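Long-range contacts in MutT/nudix family protein (Enterococcus faecalis, PDB 2FML), which is of unknown function but, as a MutT/nudix family member with an NrtR-like winged-helix region, probably hydrolyses or senses nucleoside diphosphate derivatives: residues F194-V198 with A225-G229; V207-L211 with A220-F224. Numbering follows the deposited sequence.

Interaction 1: residues F194-V198 with A225-G229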
loop_
_atom_site.group_PDB
_atom_site.type_symbol
_atom_site.label_atom_id
_atom_site.label_comp_id
_atom_site.label_asym_id
_atom_site.label_seq_id
_atom_site.Cartn_x
_atom_site.Cartn_y
_atom_site.Cartn_z
ATOM N N PHE A 194 10.336 -1.509 8.837
ATOM C CA PHE A 194 11.420 -0.758 9.453
ATOM C C PHE A 194 11.871 0.398 8.545
ATOM O O PHE A 194 12.055 1.537 9.013
ATOM C CB PHE A 194 12.598 -1.696 9.823
ATOM C CG PHE A 194 13.626 -1.043 10.679
ATOM C CD1 PHE A 194 13.521 -1.087 12.046
ATOM C CD2 PHE A 194 14.682 -0.317 10.104
ATOM C CE1 PHE A 194 14.486 -0.427 12.848
ATOM C CE2 PHE A 194 15.633 0.373 10.894
ATOM C CZ PHE A 194 15.527 0.294 12.275
ATOM N N ASN A 195 12.069 0.084 7.261
ATOM C CA ASN A 195 12.495 1.063 6.247
ATOM C C ASN A 195 11.393 2.133 5.998
ATOM O O ASN A 195 11.704 3.285 5.701
ATOM C CB ASN A 195 12.868 0.311 4.949
ATOM C CG ASN A 195 14.212 -0.365 5.063
ATOM O OD1 ASN A 195 15.030 0.062 5.878
ATOM N ND2 ASN A 195 14.464 -1.409 4.274
ATOM N N ARG A 196 10.120 1.745 6.137
ATOM C CA ARG A 196 9.014 2.679 5.939
ATOM C C ARG A 196 9.045 3.777 6.994
ATOM O O ARG A 196 8.809 4.942 6.677
ATOM C CB ARG A 196 7.637 1.964 5.936
ATOM C CG ARG A 196 6.400 2.930 5.896
ATOM C CD ARG A 196 6.200 3.507 4.489
ATOM N NE ARG A 196 6.556 2.491 3.462
ATOM C CZ ARG A 196 5.717 1.694 2.829
ATOM N NH1 ARG A 196 4.404 1.769 3.072
ATOM N NH2 ARG A 196 6.196 0.831 1.929
ATOM N N VAL A 197 9.323 3.398 8.235
ATOM C CA VAL A 197 9.493 4.357 9.344
ATOM C C VAL A 197 10.707 5.338 9.133
ATOM O O VAL A 197 10.539 6.572 9.187
ATOM C CB VAL A 197 9.605 3.622 10.725
ATOM C CG1 VAL A 197 9.875 4.634 11.866
ATOM C CG2 VAL A 197 8.366 2.731 11.002
ATOM N N VAL A 198 11.908 4.786 8.898
ATOM C CA VAL A 198 13.078 5.557 8.421
ATOM C C VAL A 198 12.762 6.534 7.272
ATOM O O VAL A 198 13.185 7.692 7.334
ATOM C CB VAL A 198 14.235 4.638 7.954
ATOM C CG1 VAL A 198 15.369 5.497 7.443
ATOM C CG2 VAL A 198 14.701 3.705 9.092
ATOM N N ALA A 225 17.094 7.941 16.764
ATOM C CA ALA A 225 18.414 7.314 16.693
ATOM C C ALA A 225 18.318 5.765 16.679
ATOM O O ALA A 225 19.139 5.110 16.028
ATOM C CB ALA A 225 19.340 7.828 17.804
ATOM N N LYS A 226 17.343 5.193 17.401
ATOM C CA LYS A 226 17.107 3.724 17.359
ATOM C C LYS A 226 16.768 3.242 15.921
ATOM O O LYS A 226 17.200 2.166 15.501
ATOM C CB LYS A 226 16.009 3.213 18.351
ATOM C CG LYS A 226 16.313 3.265 19.884
ATOM C CD LYS A 226 17.790 3.306 20.244
ATOM C CE LYS A 226 18.407 1.975 20.638
ATOM N NZ LYS A 226 19.731 2.162 21.417
ATOM N N PHE A 227 15.991 4.042 15.185
ATOM C CA PHE A 227 15.737 3.755 13.759
ATOM C C PHE A 227 16.928 4.060 12.832
ATOM O O PHE A 227 17.133 3.354 11.833
ATOM C CB PHE A 227 14.455 4.426 13.283
ATOM C CG PHE A 227 13.220 3.753 13.792
ATOM C CD1 PHE A 227 12.760 2.553 13.205
ATOM C CD2 PHE A 227 12.529 4.287 14.860
ATOM C CE1 PHE A 227 11.619 1.898 13.662
ATOM C CE2 PHE A 227 11.381 3.679 15.311
ATOM C CZ PHE A 227 10.920 2.462 14.740
ATOM N N LEU A 228 17.703 5.086 13.182
ATOM C CA LEU A 228 18.875 5.506 12.400
ATOM C C LEU A 228 20.051 4.606 12.675
ATOM O O LEU A 228 20.870 4.383 11.807
ATOM C CB LEU A 228 19.207 6.993 12.657
ATOM C CG LEU A 228 18.171 7.932 11.996
ATOM C CD1 LEU A 228 18.223 9.373 12.482
ATOM C CD2 LEU A 228 18.227 7.880 10.470
ATOM N N GLY A 229 20.107 4.061 13.890
ATOM C CA GLY A 229 21.178 3.159 14.307
ATOM C C GLY A 229 22.391 3.948 14.744
ATOM O O GLY A 229 23.508 3.479 14.645
#
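Two helices can be joined by one aromatic side chain, and here Phe227 does most of the joining. It projects from helix 217-228 near its C-terminal end, and 113 Å² of it is covered by residues 194-198; residues 225-229 in turn cover 53 Å² of Phe194 and 41 Å² of Val197. Val197 CG1 sits almost squarely over the Phe227 ring, 3.6 Å from its centroid and 7° off the ring normal, a clear CH-pi contact. The Phe194 ring meets Phe227 obliquely, with planes at 41°, centroids 5.1 Å apart and Phe194 CE1 3.5 Å from Phe227 CD1. Val198 CA and Phe227 CA are 6.2 Å apart. Val198 CG2 lies 3.7 Å from Phe227 O, a carbonyl that is hydrogen-bonded to Arg153 on strand 143-154, so the helix end also meets the nudix sheet. No hydrogen bond links the two segments. Their cohesion is therefore mainly apolar, depending on a close shape fit of rings and methyls that holds helix 217-228 to helix 186-200.

Interaction 2: residues V207-L211 with A220-F224; sequences VLQVL and ARKVF
A short helical turn packed beside a longer helix shows how hollows in one surface are filled from the other. Residues 207-211 form a 3-10 segment, with Val210 N bonded to Val207 O at 3.0 Å and Leu211 N to Leu208 O at 3.2 Å. Residues 220-224 are alpha-helical, Phe224 N reaching Ala220 O at 3.0 Å. No hydrogen bond crosses between the segments, and all seven touching residues are buried. The closest CA pair is Leu208 CA with Ala220 CA, 6.5 Å apart. Val223 (chi1 t) is the main bump, with 76 Å² covered. Its CG2 lies 3.8 Å from Leu211 CG and 4.3 Å from Val210 CG2, while its CG1 comes to 4.2 Å from Leu208 CD2 and 4.5 Å from Val207 CG2, so four side chains line the hollow that receives it. Such packing is consistent with the small hydrophobic core of an NrtR-like winged helix, in which helix 217-228 lies against helix 237-244: Phe224 meets Phe240 edge-to-face there. Tyr49, on strand 39-50, touches Val223 as well as Val210 and Leu211. The reciprocal bump is Leu208, in the mt rotamer. Its CD2 enters the notch above the small Ala220, 4.0 Å from both CA and CB of that residue, and approaches the edge of the Phe224 ring, 3.9 Å from CE1. Leu211, also mt, lies nearer the start of the 220-224 segment, its CD1 3.8 Å from Ala220 N.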
loop_
_atom_site.group_PDB
_atom_site.type_symbol
_atom_site.label_atom_id
_atom_site.label_comp_id
_atom_site.label_asym_id
_atom_site.label_seq_id
_atom_site.Cartn_x
_atom_site.Cartn_y
_atom_site.Cartn_z
ATOM N N VAL A 207 5.641 7.769 14.002
ATOM C CA VAL A 207 6.375 6.829 14.884
ATOM C C VAL A 207 6.549 7.286 16.341
ATOM O O VAL A 207 6.584 6.442 17.258
ATOM C CB VAL A 207 7.768 6.413 14.313
ATOM C CG1 VAL A 207 8.773 7.608 14.373
ATOM C CG2 VAL A 207 8.317 5.161 15.069
ATOM N N LEU A 208 6.617 8.609 16.553
ATOM C CA LEU A 208 6.692 9.189 17.922
ATOM C C LEU A 208 5.460 8.848 18.782
ATOM O O LEU A 208 5.411 9.202 19.956
ATOM C CB LEU A 208 6.909 10.715 17.864
ATOM C CG LEU A 208 8.144 11.169 17.096
ATOM C CD1 LEU A 208 8.241 12.649 17.138
ATOM C CD2 LEU A 208 9.409 10.537 17.689
ATOM N N GLN A 209 4.453 8.197 18.178
ATOM C CA GLN A 209 3.325 7.586 18.906
ATOM C C GLN A 209 3.784 6.569 19.957
ATOM O O GLN A 209 3.192 6.495 21.024
ATOM C CB GLN A 209 2.364 6.902 17.953
ATOM C CG GLN A 209 1.304 7.778 17.346
ATOM C CD GLN A 209 0.386 6.978 16.407
ATOM O OE1 GLN A 209 0.397 5.761 16.417
ATOM N NE2 GLN A 209 -0.384 7.668 15.600
ATOM N N VAL A 210 4.837 5.800 19.658
ATOM C CA VAL A 210 5.403 4.844 20.631
ATOM C C VAL A 210 5.830 5.489 21.993
ATOM O O VAL A 210 6.080 4.780 22.986
ATOM C CB VAL A 210 6.627 4.027 20.070
ATOM C CG1 VAL A 210 6.297 3.322 18.750
ATOM C CG2 VAL A 210 7.805 4.870 19.949
ATOM N N LEU A 211 5.913 6.819 21.997
ATOM C CA LEU A 211 6.326 7.586 23.158
ATOM C C LEU A 211 5.148 7.955 24.053
ATOM O O LEU A 211 5.355 8.427 25.155
ATOM C CB LEU A 211 7.098 8.840 22.717
ATOM C CG LEU A 211 8.576 8.722 22.364
ATOM C CD1 LEU A 211 9.110 10.105 21.967
ATOM C CD2 LEU A 211 9.426 8.133 23.534
ATOM N N ALA A 220 12.361 12.124 21.599
ATOM C CA ALA A 220 12.138 12.034 20.164
ATOM C C ALA A 220 13.442 11.752 19.448
ATOM O O ALA A 220 13.477 10.926 18.558
ATOM C CB ALA A 220 11.494 13.326 19.625
ATOM N N ARG A 221 14.512 12.468 19.808
ATOM C CA ARG A 221 15.843 12.128 19.290
ATOM C C ARG A 221 16.244 10.647 19.523
ATOM O O ARG A 221 16.798 10.023 18.616
ATOM C CB ARG A 221 16.903 13.083 19.824
ATOM C CG ARG A 221 16.824 14.475 19.199
ATOM C CD ARG A 221 17.468 15.573 20.102
ATOM N NE ARG A 221 18.885 15.304 20.262
ATOM C CZ ARG A 221 19.509 15.162 21.424
ATOM N NH1 ARG A 221 18.857 15.315 22.569
ATOM N NH2 ARG A 221 20.805 14.879 21.434
ATOM N N LYS A 222 15.962 10.105 20.717
ATOM C CA LYS A 222 16.322 8.704 21.108
ATOM C C LYS A 222 15.570 7.649 20.301
ATOM O O LYS A 222 16.110 6.596 19.990
ATOM C CB LYS A 222 16.096 8.484 22.614
ATOM C CG LYS A 222 17.078 9.293 23.558
ATOM C CD LYS A 222 17.221 8.619 24.938
ATOM C CE LYS A 222 18.073 9.397 25.933
ATOM N NZ LYS A 222 18.251 8.577 27.200
ATOM N N VAL A 223 14.314 7.945 19.959
ATOM C CA VAL A 223 13.532 7.116 19.077
ATOM C C VAL A 223 14.103 7.191 17.651
ATOM O O VAL A 223 14.433 6.167 17.064
ATOM C CB VAL A 223 12.055 7.496 19.112
ATOM C CG1 VAL A 223 11.323 6.788 17.981
ATOM C CG2 VAL A 223 11.465 7.149 20.461
ATOM N N PHE A 224 14.241 8.395 17.113
ATOM C CA PHE A 224 14.894 8.582 15.839
ATOM C C PHE A 224 16.271 7.893 15.718
ATOM O O PHE A 224 16.577 7.323 14.684
ATOM C CB PHE A 224 15.054 10.067 15.552
ATOM C CG PHE A 224 13.941 10.649 14.743
ATOM C CD1 PHE A 224 12.615 10.614 15.217
ATOM C CD2 PHE A 224 14.211 11.244 13.496
ATOM C CE1 PHE A 224 11.573 11.155 14.462
ATOM C CE2 PHE A 224 13.182 11.800 12.739
ATOM C CZ PHE A 224 11.854 11.756 13.229
#

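In the fold
Both contacts draw on helix 217-228, and their centres are about 10 Å apart: interaction 2 uses residues 220-224 and interaction 1 the turn that follows. Along the chain, interaction 2 is nested within the loop that interaction 1 closes. Val207 joins them physically, its CG2 lying 3.4 Å from Phe227 CE2 and 3.6 Å from Val197 CG1, so the two apolar clusters run into one another. Both also reach strand 123-131, Val197 and Val207 each touching Phe131. The general principle is that one helix can use successive turns for different partners: residues 220-224 face the 207-211 segment, residues 225-228 face helix 186-200.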